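Local atomic coordinates of ribonucleoside-diphosphate reductase (PDB entry 5IM3), a protein that probably supplies precursors for DNA synthesis by reducing ribonucleoside diphosphates to deoxyribonucleotides, and binds dATP as an allosteric effector. Residues R494-G499 with A737-V742; V854-I859 with D889-M894; S553-F556 with W562-F565; P510-L515 with E521-Y526; D460-L465 with K540-K545. All coordinates share one frame; numbering follows the deposited sequence.

Contact 1: R494-G499 with A737-V742; sequences RVFDDG and AKYIEV
Asp497 and Tyr739 reach for each other from opposite directions, and the phenol oxygen OH of Tyr739 meets Asp497 OD2 at 2.5 Å, a very short hydrogen bond whose exact length deserves caution. The phenol is the donor, and the carboxylate lies at the edge of the ring, near its plane, with the two planes turned 57° apart. Lys738 joins them, starting over one face of the neighbouring Tyr739 ring: its CB lies above the plane, offset toward the rim, and bends at chi3 and chi4 (69° at the latter) curl the chain until NZ lies within reach of Asp497 OD1 and Tyr739 OH. The resulting bonds are weak: 3.3 Å from Lys738 NZ to Asp497 OD1, which is also a salt bridge, and 3.0 Å from the same NZ to Tyr739 OH. Helix 489-496 ends here in a Schellman motif, with Asp498 as the C-prime residue at positive phi (56°) and Gly499 N bonded to Arg494 O at 2.6 Å. Asp497, the first residue to leave the helix, points its CB toward the loop that follows helix 724-735. One residue earlier, Phe496 brings its CB to the edge of the Tyr739 ring, 4.1 Å from CE1. The Phe496 ring itself meets helix 885-897, in a cation-pi contact with Arg893 and edge-to-face with Trp896, which Tyr739 also touches.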
# COMPACT_ATOMS: atom_id res chain seq x y z
N ARG A 494 9.80 24.58 -22.48
CA ARG A 494 9.56 23.23 -22.97
C ARG A 494 8.61 22.46 -22.05
O ARG A 494 7.86 21.60 -22.52
CB ARG A 494 10.89 22.48 -23.12
CG ARG A 494 11.84 23.10 -24.13
CD ARG A 494 11.40 22.84 -25.57
NE ARG A 494 12.26 23.52 -26.54
CZ ARG A 494 13.42 23.04 -26.99
NH1 ARG A 494 13.87 21.87 -26.56
NH2 ARG A 494 14.13 23.73 -27.87
N VAL A 495 8.63 22.76 -20.75
CA VAL A 495 7.66 22.16 -19.84
C VAL A 495 6.25 22.65 -20.17
O VAL A 495 5.32 21.86 -20.35
CB VAL A 495 8.03 22.47 -18.38
CG1 VAL A 495 6.94 22.00 -17.43
CG2 VAL A 495 9.37 21.82 -18.02
N PHE A 496 6.09 23.98 -20.26
CA PHE A 496 4.78 24.55 -20.58
C PHE A 496 4.23 24.01 -21.89
O PHE A 496 3.01 23.85 -22.03
CB PHE A 496 4.88 26.07 -20.64
CG PHE A 496 4.77 26.75 -19.30
CD1 PHE A 496 5.58 26.37 -18.24
CD2 PHE A 496 3.86 27.77 -19.10
CE1 PHE A 496 5.47 26.99 -17.01
CE2 PHE A 496 3.75 28.40 -17.87
CZ PHE A 496 4.56 28.01 -16.83
N ASP A 497 5.10 23.73 -22.86
CA ASP A 497 4.70 23.32 -24.20
C ASP A 497 4.85 21.82 -24.43
O ASP A 497 4.70 21.37 -25.57
CB ASP A 497 5.50 24.10 -25.24
CG ASP A 497 5.36 25.60 -25.09
OD1 ASP A 497 4.32 26.06 -24.57
OD2 ASP A 497 6.29 26.33 -25.48
N ASP A 498 5.15 21.05 -23.39
CA ASP A 498 5.32 19.60 -23.52
C ASP A 498 6.37 19.26 -24.58
O ASP A 498 6.22 18.31 -25.35
CB ASP A 498 3.99 18.92 -23.84
CG ASP A 498 4.05 17.41 -23.70
OD1 ASP A 498 4.86 16.92 -22.89
OD2 ASP A 498 3.27 16.71 -24.39
N GLY A 499 7.46 20.04 -24.60
CA GLY A 499 8.53 19.82 -25.55
C GLY A 499 9.61 18.91 -25.01
O GLY A 499 9.57 18.43 -23.88
N ALA A 737 5.20 37.46 -23.45
CA ALA A 737 4.05 37.50 -22.55
C ALA A 737 3.38 36.14 -22.41
O ALA A 737 2.65 35.91 -21.44
CB ALA A 737 3.03 38.53 -23.04
N LYS A 738 3.62 35.22 -23.35
CA LYS A 738 3.03 33.89 -23.26
C LYS A 738 3.56 33.11 -22.07
O LYS A 738 2.90 32.17 -21.61
CB LYS A 738 3.31 33.12 -24.56
CG LYS A 738 2.56 31.80 -24.69
CD LYS A 738 2.53 31.30 -26.14
CE LYS A 738 3.56 30.22 -26.41
NZ LYS A 738 3.23 28.95 -25.71
N TYR A 739 4.72 33.49 -21.53
CA TYR A 739 5.36 32.74 -20.46
C TYR A 739 5.63 33.55 -19.20
O TYR A 739 6.18 33.00 -18.24
CB TYR A 739 6.69 32.15 -20.95
CG TYR A 739 6.57 31.26 -22.16
CD1 TYR A 739 6.10 29.96 -22.04
CD2 TYR A 739 6.93 31.71 -23.42
CE1 TYR A 739 6.00 29.14 -23.15
CE2 TYR A 739 6.83 30.90 -24.53
CZ TYR A 739 6.36 29.61 -24.39
OH TYR A 739 6.26 28.81 -25.50
N ILE A 740 5.27 34.83 -19.17
CA ILE A 740 5.50 35.65 -17.98
C ILE A 740 4.44 36.73 -17.91
O ILE A 740 4.07 37.34 -18.92
CB ILE A 740 6.91 36.26 -17.97
CG1 ILE A 740 7.11 37.14 -16.72
CG2 ILE A 740 7.16 37.07 -19.24
CD1 ILE A 740 8.55 37.59 -16.51
N GLU A 741 3.94 36.98 -16.70
CA GLU A 741 2.99 38.05 -16.45
C GLU A 741 3.23 38.57 -15.04
O GLU A 741 3.15 37.80 -14.08
CB GLU A 741 1.55 37.56 -16.61
CG GLU A 741 0.50 38.62 -16.33
CD GLU A 741 -0.90 38.14 -16.64
OE1 GLU A 741 -1.15 37.76 -17.80
OE2 GLU A 741 -1.74 38.14 -15.72
N VAL A 742 3.52 39.86 -14.93
CA VAL A 742 3.82 40.48 -13.64
C VAL A 742 3.20 41.87 -13.63
O VAL A 742 3.16 42.55 -14.66
CB VAL A 742 5.34 40.53 -13.38
CG1 VAL A 742 6.07 41.19 -14.53
CG2 VAL A 742 5.64 41.24 -12.06

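Contact 2: V854-I859 with D889-M894; sequences VETRWI and DVTYRM
The first turn of helix 856-866 comes up against the middle of helix 885-897, with the CA atoms of Thr856 and Thr891 7.2 Å apart. This is helix-to-helix packing within the barrel domain of the reductase, and strand 878-881, which lies between the two helices in sequence, covers it: both threonines also touch Ile880. The threonines cross at about a right angle and meet by their methyls, CG2 of Thr856 lying 3.7 Å from CG2 of Thr891. Their hydroxyls are used differently, Thr856 OG1 bonding to Tyr879 O and Thr891 OG1 to Lys887 O, one turn back in its own helix. Met894 bridges the remaining distance. With CG anti to its backbone N (chi1 177°) and the chain extended beyond, it lays its end along the backbone of Arg857. Arg857 contributes the base of its side chain, because chi1 of 51° sets CG between the backbone N and the carbonyl carbon and the rest runs off to Glu855, where NE reaches OE1 at 2.9 Å from above the carboxylate plane. Met894 SD lies 3.9 Å from Arg857 CB, and the methyl CE makes the closest approach, 3.5 Å from Arg857 O.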
# COMPACT_ATOMS: atom_id res chain seq x y z
N VAL A 854 -1.96 29.55 4.97
CA VAL A 854 -2.03 30.60 3.96
C VAL A 854 -1.73 29.96 2.62
O VAL A 854 -0.72 29.25 2.47
CB VAL A 854 -1.04 31.75 4.25
CG1 VAL A 854 -1.08 32.78 3.13
CG2 VAL A 854 -1.35 32.41 5.58
N GLU A 855 -2.59 30.20 1.63
CA GLU A 855 -2.38 29.61 0.32
C GLU A 855 -1.08 30.12 -0.29
O GLU A 855 -0.74 31.30 -0.16
CB GLU A 855 -3.56 29.93 -0.60
CG GLU A 855 -4.87 29.34 -0.12
CD GLU A 855 -5.99 29.54 -1.12
OE1 GLU A 855 -5.80 29.15 -2.30
OE2 GLU A 855 -7.04 30.10 -0.75
N THR A 856 -0.36 29.22 -0.94
CA THR A 856 0.98 29.54 -1.44
C THR A 856 0.94 30.68 -2.45
O THR A 856 1.91 31.44 -2.56
CB THR A 856 1.61 28.29 -2.05
OG1 THR A 856 1.49 27.20 -1.13
CG2 THR A 856 3.08 28.52 -2.37
N ARG A 857 -0.16 30.82 -3.18
CA ARG A 857 -0.24 31.85 -4.22
C ARG A 857 -0.06 33.26 -3.64
O ARG A 857 0.45 34.14 -4.33
CB ARG A 857 -1.57 31.75 -4.96
CG ARG A 857 -2.80 31.70 -4.07
CD ARG A 857 -4.06 31.58 -4.91
NE ARG A 857 -5.25 31.29 -4.11
CZ ARG A 857 -6.12 32.19 -3.68
NH1 ARG A 857 -5.97 33.48 -3.97
NH2 ARG A 857 -7.16 31.81 -2.95
N TRP A 858 -0.49 33.48 -2.40
CA TRP A 858 -0.29 34.80 -1.79
C TRP A 858 1.20 35.08 -1.58
O TRP A 858 1.66 36.20 -1.82
CB TRP A 858 -1.04 34.89 -0.46
CG TRP A 858 -2.52 34.73 -0.59
CD1 TRP A 858 -3.26 33.67 -0.18
CD2 TRP A 858 -3.44 35.68 -1.15
NE1 TRP A 858 -4.59 33.88 -0.46
CE2 TRP A 858 -4.73 35.11 -1.06
CE3 TRP A 858 -3.30 36.94 -1.74
CZ2 TRP A 858 -5.87 35.76 -1.52
CZ3 TRP A 858 -4.44 37.58 -2.20
CH2 TRP A 858 -5.70 37.00 -2.08
N ILE A 859 1.95 34.08 -1.13
CA ILE A 859 3.38 34.28 -0.86
C ILE A 859 4.14 34.50 -2.16
O ILE A 859 5.09 35.28 -2.21
CB ILE A 859 3.94 33.08 -0.07
CG1 ILE A 859 3.07 32.78 1.16
CG2 ILE A 859 5.38 33.33 0.35
CD1 ILE A 859 2.94 33.94 2.11
N ASP A 889 3.62 21.34 -9.08
CA ASP A 889 3.73 21.80 -10.46
C ASP A 889 3.13 23.20 -10.62
O ASP A 889 3.80 24.12 -11.09
CB ASP A 889 3.05 20.80 -11.40
CG ASP A 889 3.20 21.17 -12.86
OD1 ASP A 889 4.07 22.00 -13.18
OD2 ASP A 889 2.45 20.62 -13.69
N VAL A 890 1.87 23.37 -10.21
CA VAL A 890 1.20 24.66 -10.36
C VAL A 890 1.92 25.74 -9.57
O VAL A 890 1.98 26.90 -10.00
CB VAL A 890 -0.28 24.54 -9.94
CG1 VAL A 890 -0.40 24.08 -8.50
CG2 VAL A 890 -1.01 25.87 -10.13
N THR A 891 2.49 25.39 -8.42
CA THR A 891 3.17 26.39 -7.59
C THR A 891 4.43 26.91 -8.27
O THR A 891 4.61 28.12 -8.43
CB THR A 891 3.50 25.80 -6.22
OG1 THR A 891 2.29 25.52 -5.52
CG2 THR A 891 4.35 26.78 -5.40
N TYR A 892 5.33 26.01 -8.66
CA TYR A 892 6.61 26.45 -9.20
C TYR A 892 6.53 26.87 -10.66
O TYR A 892 7.42 27.57 -11.14
CB TYR A 892 7.66 25.35 -8.99
CG TYR A 892 8.01 25.20 -7.53
CD1 TYR A 892 8.89 26.09 -6.91
CD2 TYR A 892 7.43 24.21 -6.75
CE1 TYR A 892 9.20 25.97 -5.57
CE2 TYR A 892 7.74 24.08 -5.41
CZ TYR A 892 8.62 24.97 -4.82
OH TYR A 892 8.92 24.85 -3.48
N ARG A 893 5.47 26.47 -11.38
CA ARG A 893 5.15 27.14 -12.63
C ARG A 893 4.76 28.60 -12.37
O ARG A 893 5.21 29.50 -13.08
CB ARG A 893 4.00 26.43 -13.34
CG ARG A 893 4.37 25.12 -14.01
CD ARG A 893 3.30 24.71 -15.01
NE ARG A 893 3.47 23.33 -15.47
CZ ARG A 893 3.03 22.86 -16.64
NH1 ARG A 893 2.40 23.67 -17.49
NH2 ARG A 893 3.23 21.59 -16.96
N MET A 894 3.93 28.83 -11.36
CA MET A 894 3.51 30.19 -11.03
C MET A 894 4.69 31.05 -10.62
O MET A 894 4.79 32.21 -11.02
CB MET A 894 2.46 30.14 -9.91
CG MET A 894 1.99 31.51 -9.42
SD MET A 894 0.91 31.39 -7.98
CE MET A 894 0.52 33.11 -7.71

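Contact 3: S553-F556 with W562-F565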
# COMPACT_ATOMS: atom_id res chain seq x y z
N SER A 553 9.75 16.01 -7.50
CA SER A 553 9.65 14.89 -6.56
C SER A 553 10.86 14.83 -5.64
O SER A 553 10.72 14.48 -4.46
CB SER A 553 9.48 13.58 -7.33
OG SER A 553 10.63 13.27 -8.07
N MET A 554 12.05 15.16 -6.15
CA MET A 554 13.23 15.22 -5.29
C MET A 554 13.15 16.38 -4.32
O MET A 554 13.50 16.24 -3.14
CB MET A 554 14.50 15.32 -6.14
CG MET A 554 14.88 14.04 -6.87
SD MET A 554 15.19 12.65 -5.75
CE MET A 554 13.61 11.80 -5.83
N LEU A 555 12.70 17.55 -4.79
CA LEU A 555 12.47 18.67 -3.88
C LEU A 555 11.49 18.28 -2.78
O LEU A 555 11.67 18.66 -1.62
CB LEU A 555 11.96 19.88 -4.67
CG LEU A 555 11.67 21.16 -3.87
CD1 LEU A 555 12.95 21.73 -3.27
CD2 LEU A 555 11.00 22.20 -4.76
N PHE A 556 10.46 17.50 -3.12
CA PHE A 556 9.49 17.08 -2.11
C PHE A 556 10.07 16.02 -1.18
O PHE A 556 9.88 16.09 0.04
CB PHE A 556 8.23 16.54 -2.80
CG PHE A 556 7.28 15.83 -1.86
CD1 PHE A 556 6.56 16.54 -0.91
CD2 PHE A 556 7.12 14.46 -1.93
CE1 PHE A 556 5.69 15.89 -0.05
CE2 PHE A 556 6.25 13.80 -1.08
CZ PHE A 556 5.54 14.51 -0.14
N TRP A 562 17.11 22.96 -4.84
CA TRP A 562 16.22 24.11 -4.92
C TRP A 562 16.08 24.54 -6.38
O TRP A 562 16.83 24.12 -7.27
CB TRP A 562 16.76 25.26 -4.07
CG TRP A 562 16.93 24.88 -2.63
CD1 TRP A 562 16.09 24.11 -1.88
CD2 TRP A 562 18.01 25.24 -1.77
NE1 TRP A 562 16.58 23.98 -0.61
CE2 TRP A 562 17.76 24.66 -0.51
CE3 TRP A 562 19.18 26.01 -1.93
CZ2 TRP A 562 18.62 24.82 0.57
CZ3 TRP A 562 20.03 26.16 -0.86
CH2 TRP A 562 19.75 25.57 0.38
N LEU A 563 15.09 25.40 -6.63
CA LEU A 563 14.77 25.88 -7.97
C LEU A 563 15.11 27.37 -8.06
O LEU A 563 14.52 28.19 -7.36
CB LEU A 563 13.29 25.66 -8.28
CG LEU A 563 12.86 24.27 -8.76
CD1 LEU A 563 13.30 23.16 -7.83
CD2 LEU A 563 11.34 24.23 -8.93
N THR A 564 16.07 27.70 -8.93
CA THR A 564 16.44 29.08 -9.21
C THR A 564 16.51 29.27 -10.71
O THR A 564 16.78 28.33 -11.46
CB THR A 564 17.80 29.45 -8.57
OG1 THR A 564 18.85 28.73 -9.22
CG2 THR A 564 17.80 29.13 -7.07
N PHE A 565 16.26 30.50 -11.16
CA PHE A 565 16.03 30.78 -12.58
C PHE A 565 17.15 31.66 -13.13
O PHE A 565 17.33 32.81 -12.71
CB PHE A 565 14.66 31.43 -12.77
CG PHE A 565 13.54 30.55 -12.31
CD1 PHE A 565 13.24 29.39 -13.00
CD2 PHE A 565 12.81 30.86 -11.18
CE1 PHE A 565 12.22 28.56 -12.58
CE2 PHE A 565 11.79 30.03 -10.75
CZ PHE A 565 11.49 28.88 -11.45
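Leu555 carries the whole of this buried contact, reaching from helix 544-558 to both Trp562 and Leu563 on strand 562-565. The strand runs parallel to strand 482-487 in the barrel sheet, and helix 544-558 belongs to the long connection between the two, so the contact closes an elaborated beta-alpha-beta crossover: the helix leads into a short link and the chain returns as strand 562-565, against which the helix packs. Along the helix, Ser553 turns its hydroxyl back to Lys550 O, and Met554 packs on Lys469. Leu555 comes next and faces the strand, its CA 6.7 Å from that of Trp562. A chi1 of -180° sends CG away from the backbone N, and the two methyls fork to different partners. Of the two branches, CD1 approaches the indole of Trp562 at its edge, near the ring plane, 4.2 Å from the ring atom CD1. The Trp562 CB points away from the helix, and the same indole makes edge-to-face contacts with Tyr904 and Tyr905. The other branch goes to Leu563, whose side chain crosses it obliquely. Tyr892 of helix 885-897 packs against both leucines, and between the leucines themselves the meeting is methyl to methyl, Leu555 CD2 lying 4.0 Å from Leu563 CD1.

Contact 4: P510-L515 with E521-Y526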
# COMPACT_ATOMS: atom_id res chain seq x y z
N PRO A 510 30.80 24.76 -24.60
CA PRO A 510 31.36 25.59 -23.52
C PRO A 510 30.81 27.00 -23.46
O PRO A 510 31.04 27.68 -22.45
CB PRO A 510 32.87 25.59 -23.83
CG PRO A 510 32.96 25.30 -25.30
CD PRO A 510 31.82 24.39 -25.61
N ASP A 511 30.08 27.45 -24.47
CA ASP A 511 29.59 28.82 -24.51
C ASP A 511 28.18 28.97 -23.93
O ASP A 511 27.77 30.10 -23.66
CB ASP A 511 29.61 29.35 -25.95
CG ASP A 511 28.93 28.41 -26.94
OD1 ASP A 511 29.08 27.18 -26.79
OD2 ASP A 511 28.25 28.90 -27.86
N LEU A 512 27.46 27.87 -23.69
CA LEU A 512 26.07 27.97 -23.25
C LEU A 512 25.95 28.56 -21.86
O LEU A 512 25.10 29.42 -21.61
CB LEU A 512 25.41 26.58 -23.28
CG LEU A 512 24.94 26.01 -24.61
CD1 LEU A 512 24.17 24.72 -24.37
CD2 LEU A 512 24.07 27.00 -25.39
N HIS A 513 26.79 28.10 -20.93
CA HIS A 513 26.64 28.52 -19.54
C HIS A 513 26.72 30.04 -19.39
O HIS A 513 26.00 30.63 -18.58
CB HIS A 513 27.72 27.85 -18.69
CG HIS A 513 27.62 28.16 -17.23
ND1 HIS A 513 26.44 28.05 -16.51
CD2 HIS A 513 28.56 28.57 -16.34
CE1 HIS A 513 26.66 28.38 -15.26
NE2 HIS A 513 27.94 28.70 -15.12
N ASP A 514 27.57 30.70 -20.18
CA ASP A 514 27.71 32.15 -20.10
C ASP A 514 26.64 32.89 -20.89
O ASP A 514 26.43 34.08 -20.64
CB ASP A 514 29.09 32.58 -20.59
CG ASP A 514 30.18 32.33 -19.58
OD1 ASP A 514 29.86 32.13 -18.39
OD2 ASP A 514 31.37 32.33 -19.96
N LEU A 515 25.98 32.24 -21.84
CA LEU A 515 24.90 32.88 -22.57
C LEU A 515 23.61 32.85 -21.76
O LEU A 515 23.44 32.05 -20.83
CB LEU A 515 24.68 32.20 -23.93
CG LEU A 515 25.83 32.29 -24.94
CD1 LEU A 515 25.50 31.43 -26.16
CD2 LEU A 515 26.11 33.72 -25.36
N GLU A 521 18.94 30.73 -26.15
CA GLU A 521 17.95 29.86 -26.77
C GLU A 521 18.28 29.60 -28.23
O GLU A 521 18.06 28.49 -28.73
CB GLU A 521 16.56 30.49 -26.62
CG GLU A 521 16.16 30.73 -25.18
CD GLU A 521 14.69 31.05 -25.01
OE1 GLU A 521 13.95 31.04 -26.02
OE2 GLU A 521 14.27 31.31 -23.86
N GLU A 522 18.80 30.60 -28.93
CA GLU A 522 19.25 30.39 -30.30
C GLU A 522 20.43 29.42 -30.34
O GLU A 522 20.42 28.44 -31.10
CB GLU A 522 19.64 31.73 -30.94
CG GLU A 522 20.38 31.60 -32.26
CD GLU A 522 20.70 32.94 -32.89
OE1 GLU A 522 20.14 33.96 -32.43
OE2 GLU A 522 21.52 32.97 -33.83
N ARG A 523 21.45 29.67 -29.51
CA ARG A 523 22.62 28.80 -29.51
C ARG A 523 22.27 27.40 -29.03
O ARG A 523 22.81 26.41 -29.54
CB ARG A 523 23.72 29.42 -28.64
CG ARG A 523 25.08 28.74 -28.75
CD ARG A 523 25.62 28.81 -30.17
NE ARG A 523 26.97 28.26 -30.27
CZ ARG A 523 27.59 28.03 -31.42
NH1 ARG A 523 26.99 28.32 -32.57
NH2 ARG A 523 28.82 27.52 -31.43
N TYR A 524 21.35 27.29 -28.07
CA TYR A 524 20.95 25.98 -27.58
C TYR A 524 20.21 25.19 -28.65
O TYR A 524 20.43 23.99 -28.80
CB TYR A 524 20.08 26.12 -26.33
CG TYR A 524 19.62 24.78 -25.79
CD1 TYR A 524 20.33 24.14 -24.80
CD2 TYR A 524 18.48 24.17 -26.29
CE1 TYR A 524 19.92 22.91 -24.31
CE2 TYR A 524 18.06 22.94 -25.81
CZ TYR A 524 18.78 22.32 -24.82
OH TYR A 524 18.37 21.10 -24.34
N GLU A 525 19.31 25.85 -29.38
CA GLU A 525 18.60 25.16 -30.45
C GLU A 525 19.55 24.78 -31.58
O GLU A 525 19.33 23.76 -32.26
CB GLU A 525 17.46 26.03 -30.96
CG GLU A 525 16.29 26.15 -29.98
CD GLU A 525 15.19 27.07 -30.47
OE1 GLU A 525 15.37 27.74 -31.51
OE2 GLU A 525 14.13 27.13 -29.81
N TYR A 526 20.61 25.56 -31.79
CA TYR A 526 21.63 25.19 -32.77
C TYR A 526 22.32 23.89 -32.36
O TYR A 526 22.47 22.97 -33.17
CB TYR A 526 22.64 26.32 -32.92
CG TYR A 526 23.92 25.95 -33.63
CD1 TYR A 526 24.02 26.03 -35.01
CD2 TYR A 526 25.04 25.54 -32.92
CE1 TYR A 526 25.19 25.69 -35.67
CE2 TYR A 526 26.22 25.20 -33.56
CZ TYR A 526 26.29 25.29 -34.94
OH TYR A 526 27.46 24.95 -35.58
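Leu512 and Tyr524 form the tight, buried part of this contact. One methyl, CD1 of Leu512, lies 3.9 Å from Tyr524 CD1, obliquely to the ring, and the other, CD2, rests 3.8 Å from the backbone N of Tyr524. Trp501, stacked on Tyr524, and a bond from Tyr524 OH to Thr502 O hold that ring in place, while Phe520 and Trp457 also touch Leu512. Here the loop 510-515, helical in its torsions through Asp514 but without regular helical bonds, folds back on helix 517-532, the helix it leads into. The outer part is more polar and more open. Leu515 CD1 packs 3.7 Å from Arg523 CB, beside the base of a side chain that bends at chi2 (61°) and turns the edge of its guanidinium to Asp511, the two side chains crossing at about a right angle. There Arg523 NE donates to the syn lone pair of Asp511 OD2 at 2.8 Å, the oxygen lying somewhat out of the guanidinium plane, in a salt bridge whose flat groups are turned 71° apart. The other carboxylate oxygen, OD1, bonds to Tyr527 OH.

Contact 5: D460-L465 with K540-K545; sequences DIEEFL and KVVQAK
Lys540 NZ is held by both carboxylate oxygens of Glu462: it donates to OE1 at 2.9 Å, on the syn lone pair, and more weakly to OE2 at 3.3 Å. This forked salt bridge spans backbones that stand well apart, since even the nearest CA atoms, those of Glu462 and Val542, are 10.7 Å from each other. The side chains come from opposite directions to close the distance. Glu462 is extended beyond CG, whereas Lys540 bends at chi3 (67°), which turns its ammonium to the acid. Val542, two residues along on the same side of the strand, puts CG1 4.3 Å from Glu462 OE2, a loose apolar flank. The bridge lies at the surface and ties the short helix 461-465 to strand 539-543, whose antiparallel partner is strand 500-504. In the same region Ile461 packs on Leu503 of that partner strand, and Leu465 rests on helix 544-558, which begins directly where strand 539-543 ends.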
# COMPACT_ATOMS: atom_id res chain seq x y z
N ASP A 460 25.06 15.50 -16.24
CA ASP A 460 25.02 14.87 -14.93
C ASP A 460 23.79 15.27 -14.12
O ASP A 460 23.70 14.92 -12.94
CB ASP A 460 26.29 15.20 -14.14
CG ASP A 460 27.55 14.60 -14.76
OD1 ASP A 460 27.45 13.56 -15.45
OD2 ASP A 460 28.63 15.17 -14.55
N ILE A 461 22.83 15.97 -14.73
CA ILE A 461 21.74 16.57 -13.96
C ILE A 461 20.94 15.50 -13.23
O ILE A 461 20.51 15.70 -12.09
CB ILE A 461 20.84 17.43 -14.87
CG1 ILE A 461 19.81 18.19 -14.03
CG2 ILE A 461 20.13 16.58 -15.91
CD1 ILE A 461 20.42 19.18 -13.05
N GLU A 462 20.71 14.35 -13.88
CA GLU A 462 19.87 13.32 -13.27
C GLU A 462 20.49 12.77 -12.00
O GLU A 462 19.81 12.60 -10.98
CB GLU A 462 19.60 12.20 -14.28
CG GLU A 462 18.72 12.63 -15.45
CD GLU A 462 18.63 11.59 -16.54
OE1 GLU A 462 19.69 11.06 -16.95
OE2 GLU A 462 17.50 11.30 -17.00
N GLU A 463 21.79 12.46 -12.03
CA GLU A 463 22.48 12.09 -10.80
C GLU A 463 22.45 13.23 -9.79
O GLU A 463 22.34 12.99 -8.58
CB GLU A 463 23.92 11.67 -11.11
CG GLU A 463 24.69 11.07 -9.93
CD GLU A 463 26.13 10.74 -10.28
OE1 GLU A 463 26.60 11.16 -11.37
OE2 GLU A 463 26.81 10.07 -9.47
N PHE A 464 22.53 14.48 -10.27
CA PHE A 464 22.54 15.64 -9.38
C PHE A 464 21.27 15.73 -8.55
O PHE A 464 21.32 16.03 -7.35
CB PHE A 464 22.73 16.91 -10.21
CG PHE A 464 22.94 18.17 -9.41
CD1 PHE A 464 24.18 18.47 -8.87
CD2 PHE A 464 21.90 19.08 -9.24
CE1 PHE A 464 24.38 19.64 -8.16
CE2 PHE A 464 22.10 20.25 -8.52
CZ PHE A 464 23.35 20.53 -7.98
N LEU A 465 20.11 15.47 -9.17
CA LEU A 465 18.84 15.60 -8.47
C LEU A 465 18.72 14.65 -7.29
O LEU A 465 17.91 14.90 -6.39
CB LEU A 465 17.67 15.37 -9.43
CG LEU A 465 17.62 16.23 -10.69
CD1 LEU A 465 16.39 15.88 -11.51
CD2 LEU A 465 17.61 17.71 -10.35
N LYS A 540 21.77 13.39 -24.53
CA LYS A 540 20.62 12.62 -24.08
C LYS A 540 19.37 13.45 -24.29
O LYS A 540 19.31 14.60 -23.86
CB LYS A 540 20.73 12.25 -22.60
CG LYS A 540 21.21 10.83 -22.33
CD LYS A 540 20.89 10.40 -20.90
CE LYS A 540 19.39 10.27 -20.67
NZ LYS A 540 19.07 9.65 -19.36
N VAL A 541 18.37 12.87 -24.95
CA VAL A 541 17.09 13.52 -25.16
C VAL A 541 16.08 12.95 -24.18
O VAL A 541 15.89 11.73 -24.10
CB VAL A 541 16.60 13.35 -26.61
CG1 VAL A 541 15.29 14.09 -26.81
CG2 VAL A 541 17.65 13.84 -27.59
N VAL A 542 15.44 13.84 -23.42
CA VAL A 542 14.40 13.48 -22.47
C VAL A 542 13.19 14.37 -22.74
O VAL A 542 13.26 15.35 -23.49
CB VAL A 542 14.87 13.62 -21.01
CG1 VAL A 542 16.08 12.74 -20.75
CG2 VAL A 542 15.20 15.08 -20.69
N GLN A 543 12.07 14.01 -22.12
CA GLN A 543 10.91 14.88 -22.12
C GLN A 543 11.04 15.90 -21.00
O GLN A 543 11.33 15.54 -19.86
CB GLN A 543 9.62 14.07 -21.96
CG GLN A 543 9.31 13.17 -23.15
CD GLN A 543 9.28 13.94 -24.45
OE1 GLN A 543 8.39 14.75 -24.69
NE2 GLN A 543 10.27 13.69 -25.31
N ALA A 544 10.85 17.18 -21.33
CA ALA A 544 11.00 18.23 -20.33
C ALA A 544 10.08 17.98 -19.14
O ALA A 544 10.49 18.16 -17.99
CB ALA A 544 10.71 19.59 -20.96
N LYS A 545 8.83 17.57 -19.40
CA LYS A 545 7.89 17.30 -18.31
C LYS A 545 8.41 16.20 -17.40
O LYS A 545 8.19 16.24 -16.18
CB LYS A 545 6.53 16.91 -18.89
CG LYS A 545 5.52 18.05 -18.93
CD LYS A 545 4.27 17.65 -19.71
CE LYS A 545 3.11 18.61 -19.47
NZ LYS A 545 2.46 18.38 -18.15

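How the contacts relate
Followed from the N terminus, the chain first passes 460-465, opening contact 5, and then 494-499, opening contact 1; contact 5 closes at 540-545 and contact 1 only at 737-742, so the two cross. Contact 4 is a short local closure within both loops. Contact 3, closed after contact 5, lies within the loop of contact 1 alone, and contact 2 follows in series. In space they join up. Gly499 O probably bonds to Ala544 N, linking contacts 1 and 5, and Met554 of contact 3 packs against Leu465 of contact 5. Helix 885-897, part of contact 2, packs Arg893 against Val495 of contact 1, and thus ties late elements of the barrel domain to its earlier ones.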